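Local coordinates for protein cystathionine gamma-synthase (Xanthomonas oryzae pv. oryzae KACC 10331, PDB 6LD9) that probably makes cystathionine in the methionine biosynthesis pathway, as a pyridoxal phosphate-dependent enzyme of the trans-sulfuration family, at residues F313-G318 against G369-S374. The protein carries 2 engineered substitutions. Sequence-based numbering, arbitrary orientation.
Sequences FELEGG and GLLRLS. With E9U ((2~{S})-4-[(2~{R})-2-azanyl-3-oxidanyl-3-oxidanylidene-propyl]sulfanyl-2-[(~{E})-[2-methyl-3-oxidanyl-5-(phosphonooxymethyl)pyridin-4-yl]methylideneamino]butanoic acid), chain G.
F313 and L371 form an antiparallel hydrogen-bonded pair. F313 N donates to L371 O at 2.9 Å, and L371 N to F313 O at 3.0 Å. The second bond is the straighter, 169° at the hydrogen against 147°.

Apolar packing fills the face of F313 and L371. F313 CG sits between its backbone N and carbonyl carbon (chi1 77°), laying the ring over the neighbouring strand. L371 CB lies over one ring face, 4.2 Å from the ring centroid, a CH-pi contact. L373 CD1 reaches F313 CE1 obliquely at 3.8 Å. L315 CD2 touches L371 CD1 more loosely. Helix 318-326 packs on L371 through V322 and F325.

Strands 310-315 and 370-374 are neighbours in the mixed sheet of the smaller C-terminal domain of this fold-type I PLP enzyme.

E314 and L370 point to the other face. E314 OE1 is 4.0 Å from L370 CD1, but S367 and Y287 hold the carboxylate by hydrogen bonds.

R372 leaves its strand away from 313-318. Its guanidinium pairs edge-on and bidentate with the carboxylate beside the imine nitrogen of the PLP-cystathionine aldimine E9U (NH1 to O and NH2 to OT, both 2.9 Å), so this strand also lines the active site.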
loop_
_atom_site.group_PDB
_atom_site.type_symbol
_atom_site.label_atom_id
_atom_site.label_comp_id
_atom_site.label_asym_id
_atom_site.label_seq_id
_atom_site.Cartn_x
_atom_site.Cartn_y
_atom_site.Cartn_z
ATOM N N PHE C 313 -12.894 -1.196 -34.961
ATOM C CA PHE C 313 -12.827 -0.814 -36.385
ATOM C C PHE C 313 -11.965 -1.829 -37.166
ATOM O O PHE C 313 -11.116 -2.663 -36.604
ATOM C CB PHE C 313 -12.340 0.636 -36.483
ATOM C CG PHE C 313 -10.864 0.789 -36.267
ATOM C CD1 PHE C 313 -10.354 0.896 -34.977
ATOM C CD2 PHE C 313 -9.984 0.781 -37.338
ATOM C CE1 PHE C 313 -8.998 1.013 -34.754
ATOM C CE2 PHE C 313 -8.622 0.901 -37.110
ATOM C CZ PHE C 313 -8.138 0.967 -35.823
ATOM N N GLU C 314 -12.267 -1.873 -38.458
ATOM C CA GLU C 314 -11.678 -2.838 -39.426
ATOM C C GLU C 314 -11.021 -1.935 -40.449
ATOM O O GLU C 314 -11.659 -1.007 -40.921
ATOM C CB GLU C 314 -12.729 -3.746 -40.104
ATOM C CG GLU C 314 -12.865 -5.200 -39.581
ATOM C CD GLU C 314 -14.306 -5.756 -39.433
ATOM O OE1 GLU C 314 -14.463 -6.809 -38.769
ATOM O OE2 GLU C 314 -15.304 -5.153 -39.984
ATOM N N LEU C 315 -9.791 -2.240 -40.744
ATOM C CA LEU C 315 -8.926 -1.538 -41.687
ATOM C C LEU C 315 -9.052 -2.191 -43.062
ATOM O O LEU C 315 -9.310 -3.381 -43.124
ATOM C CB LEU C 315 -7.530 -1.729 -41.121
ATOM C CG LEU C 315 -6.711 -0.495 -40.839
ATOM C CD1 LEU C 315 -7.566 0.662 -40.441
ATOM C CD2 LEU C 315 -5.738 -0.824 -39.768
ATOM N N GLU C 316 -8.863 -1.420 -44.130
ATOM C CA GLU C 316 -8.593 -1.937 -45.499
ATOM C C GLU C 316 -7.192 -2.558 -45.459
ATOM O O GLU C 316 -6.336 -1.963 -44.820
ATOM C CB GLU C 316 -8.694 -0.733 -46.462
ATOM C CG GLU C 316 -9.628 -0.884 -47.670
ATOM C CD GLU C 316 -11.043 -1.430 -47.463
ATOM O OE1 GLU C 316 -11.867 -0.861 -46.679
ATOM O OE2 GLU C 316 -11.334 -2.433 -48.137
ATOM N N GLY C 317 -6.956 -3.713 -46.070
ATOM C CA GLY C 317 -5.611 -4.150 -46.516
ATOM C C GLY C 317 -5.070 -5.361 -45.788
ATOM O O GLY C 317 -3.808 -5.555 -45.744
ATOM N N GLY C 318 -5.952 -6.125 -45.173
ATOM C CA GLY C 318 -5.584 -7.405 -44.537
ATOM C C GLY C 318 -4.557 -7.271 -43.418
ATOM O O GLY C 318 -4.420 -6.180 -42.854
ATOM N N GLY C 369 -9.548 -9.274 -38.402
ATOM C CA GLY C 369 -8.924 -7.954 -38.668
ATOM C C GLY C 369 -9.419 -6.854 -37.699
ATOM O O GLY C 369 -9.183 -5.666 -37.925
ATOM N N LEU C 370 -10.191 -7.212 -36.690
ATOM C CA LEU C 370 -10.795 -6.197 -35.789
ATOM C C LEU C 370 -9.728 -5.711 -34.779
ATOM O O LEU C 370 -9.029 -6.563 -34.127
ATOM C CB LEU C 370 -12.047 -6.791 -35.128
ATOM C CG LEU C 370 -12.918 -5.816 -34.345
ATOM C CD1 LEU C 370 -13.685 -4.917 -35.287
ATOM C CD2 LEU C 370 -13.856 -6.549 -33.357
ATOM N N LEU C 371 -9.600 -4.376 -34.711
ATOM C CA LEU C 371 -8.879 -3.590 -33.664
ATOM C C LEU C 371 -9.890 -2.843 -32.785
ATOM O O LEU C 371 -10.878 -2.342 -33.304
ATOM C CB LEU C 371 -7.963 -2.624 -34.388
ATOM C CG LEU C 371 -6.867 -3.305 -35.194
ATOM C CD1 LEU C 371 -5.992 -2.264 -35.863
ATOM C CD2 LEU C 371 -6.060 -4.209 -34.281
ATOM N N ARG C 372 -9.654 -2.871 -31.477
ATOM C CA ARG C 372 -10.473 -2.291 -30.413
ATOM C C ARG C 372 -9.657 -1.176 -29.732
ATOM O O ARG C 372 -8.582 -1.444 -29.219
ATOM C CB ARG C 372 -10.822 -3.394 -29.423
ATOM C CG ARG C 372 -11.923 -3.003 -28.469
ATOM C CD ARG C 372 -12.148 -3.944 -27.336
ATOM N NE ARG C 372 -11.041 -3.918 -26.422
ATOM C CZ ARG C 372 -10.928 -4.724 -25.364
ATOM N NH1 ARG C 372 -11.854 -5.616 -25.091
ATOM N NH2 ARG C 372 -9.893 -4.616 -24.551
ATOM N N LEU C 373 -10.195 0.034 -29.645
ATOM C CA LEU C 373 -9.573 1.155 -28.917
ATOM C C LEU C 373 -10.291 1.366 -27.609
ATOM O O LEU C 373 -11.503 1.324 -27.590
ATOM C CB LEU C 373 -9.661 2.413 -29.761
ATOM C CG LEU C 373 -9.058 2.261 -31.140
ATOM C CD1 LEU C 373 -9.306 3.511 -31.902
ATOM C CD2 LEU C 373 -7.576 1.946 -31.055
ATOM N N SER C 374 -9.507 1.476 -26.551
ATOM C CA SER C 374 -9.945 2.063 -25.280
ATOM C C SER C 374 -9.362 3.473 -25.293
ATOM O O SER C 374 -8.092 3.607 -25.199
ATOM C CB SER C 374 -9.543 1.257 -24.067
ATOM O OG SER C 374 -9.972 1.899 -22.848
HETATM N N1 E9U G . -17.047 -8.261 -18.149
HETATM C C2 E9U G . -16.581 -7.586 -19.261
HETATM C C3 E9U G . -15.158 -7.505 -19.582
HETATM N N E9U G . -12.362 -7.579 -20.108
HETATM C CA E9U G . -10.920 -7.439 -20.423
HETATM C C E9U G . -10.846 -6.911 -21.827
HETATM O O E9U G . -11.835 -7.137 -22.605
HETATM C CB E9U G . -10.248 -8.799 -20.213
HETATM C CG E9U G . -8.949 -8.967 -20.885
HETATM S SD E9U G . -8.657 -10.618 -21.446
HETATM C CE E9U G . -8.054 -11.673 -20.143
HETATM C CZ E9U G . -7.059 -12.872 -20.125
HETATM C CH E9U G . -7.816 -14.120 -19.836
HETATM N NH E9U G . -5.963 -13.038 -21.093
HETATM C C2A E9U G . -17.553 -6.866 -20.169
HETATM C C4 E9U G . -14.230 -8.183 -18.702
HETATM C C4A E9U G . -12.794 -8.143 -19.021
HETATM C C5 E9U G . -14.829 -8.851 -17.529
HETATM C C5A E9U G . -14.017 -9.560 -16.516
HETATM C C6 E9U G . -16.227 -8.843 -17.320
HETATM O O1P E9U G . -10.926 -9.040 -15.909
HETATM O O2P E9U G . -11.923 -7.899 -13.876
HETATM O O3 E9U G . -14.716 -6.893 -20.670
HETATM O O3P E9U G . -12.199 -10.337 -14.135
HETATM O O4P E9U G . -13.487 -8.654 -15.538
HETATM O OT E9U G . -9.786 -6.317 -22.213
HETATM O OX1 E9U G . -7.494 -15.204 -20.263
HETATM O OX2 E9U G . -8.780 -14.068 -19.087
HETATM P P E9U G . -12.018 -9.024 -14.853
#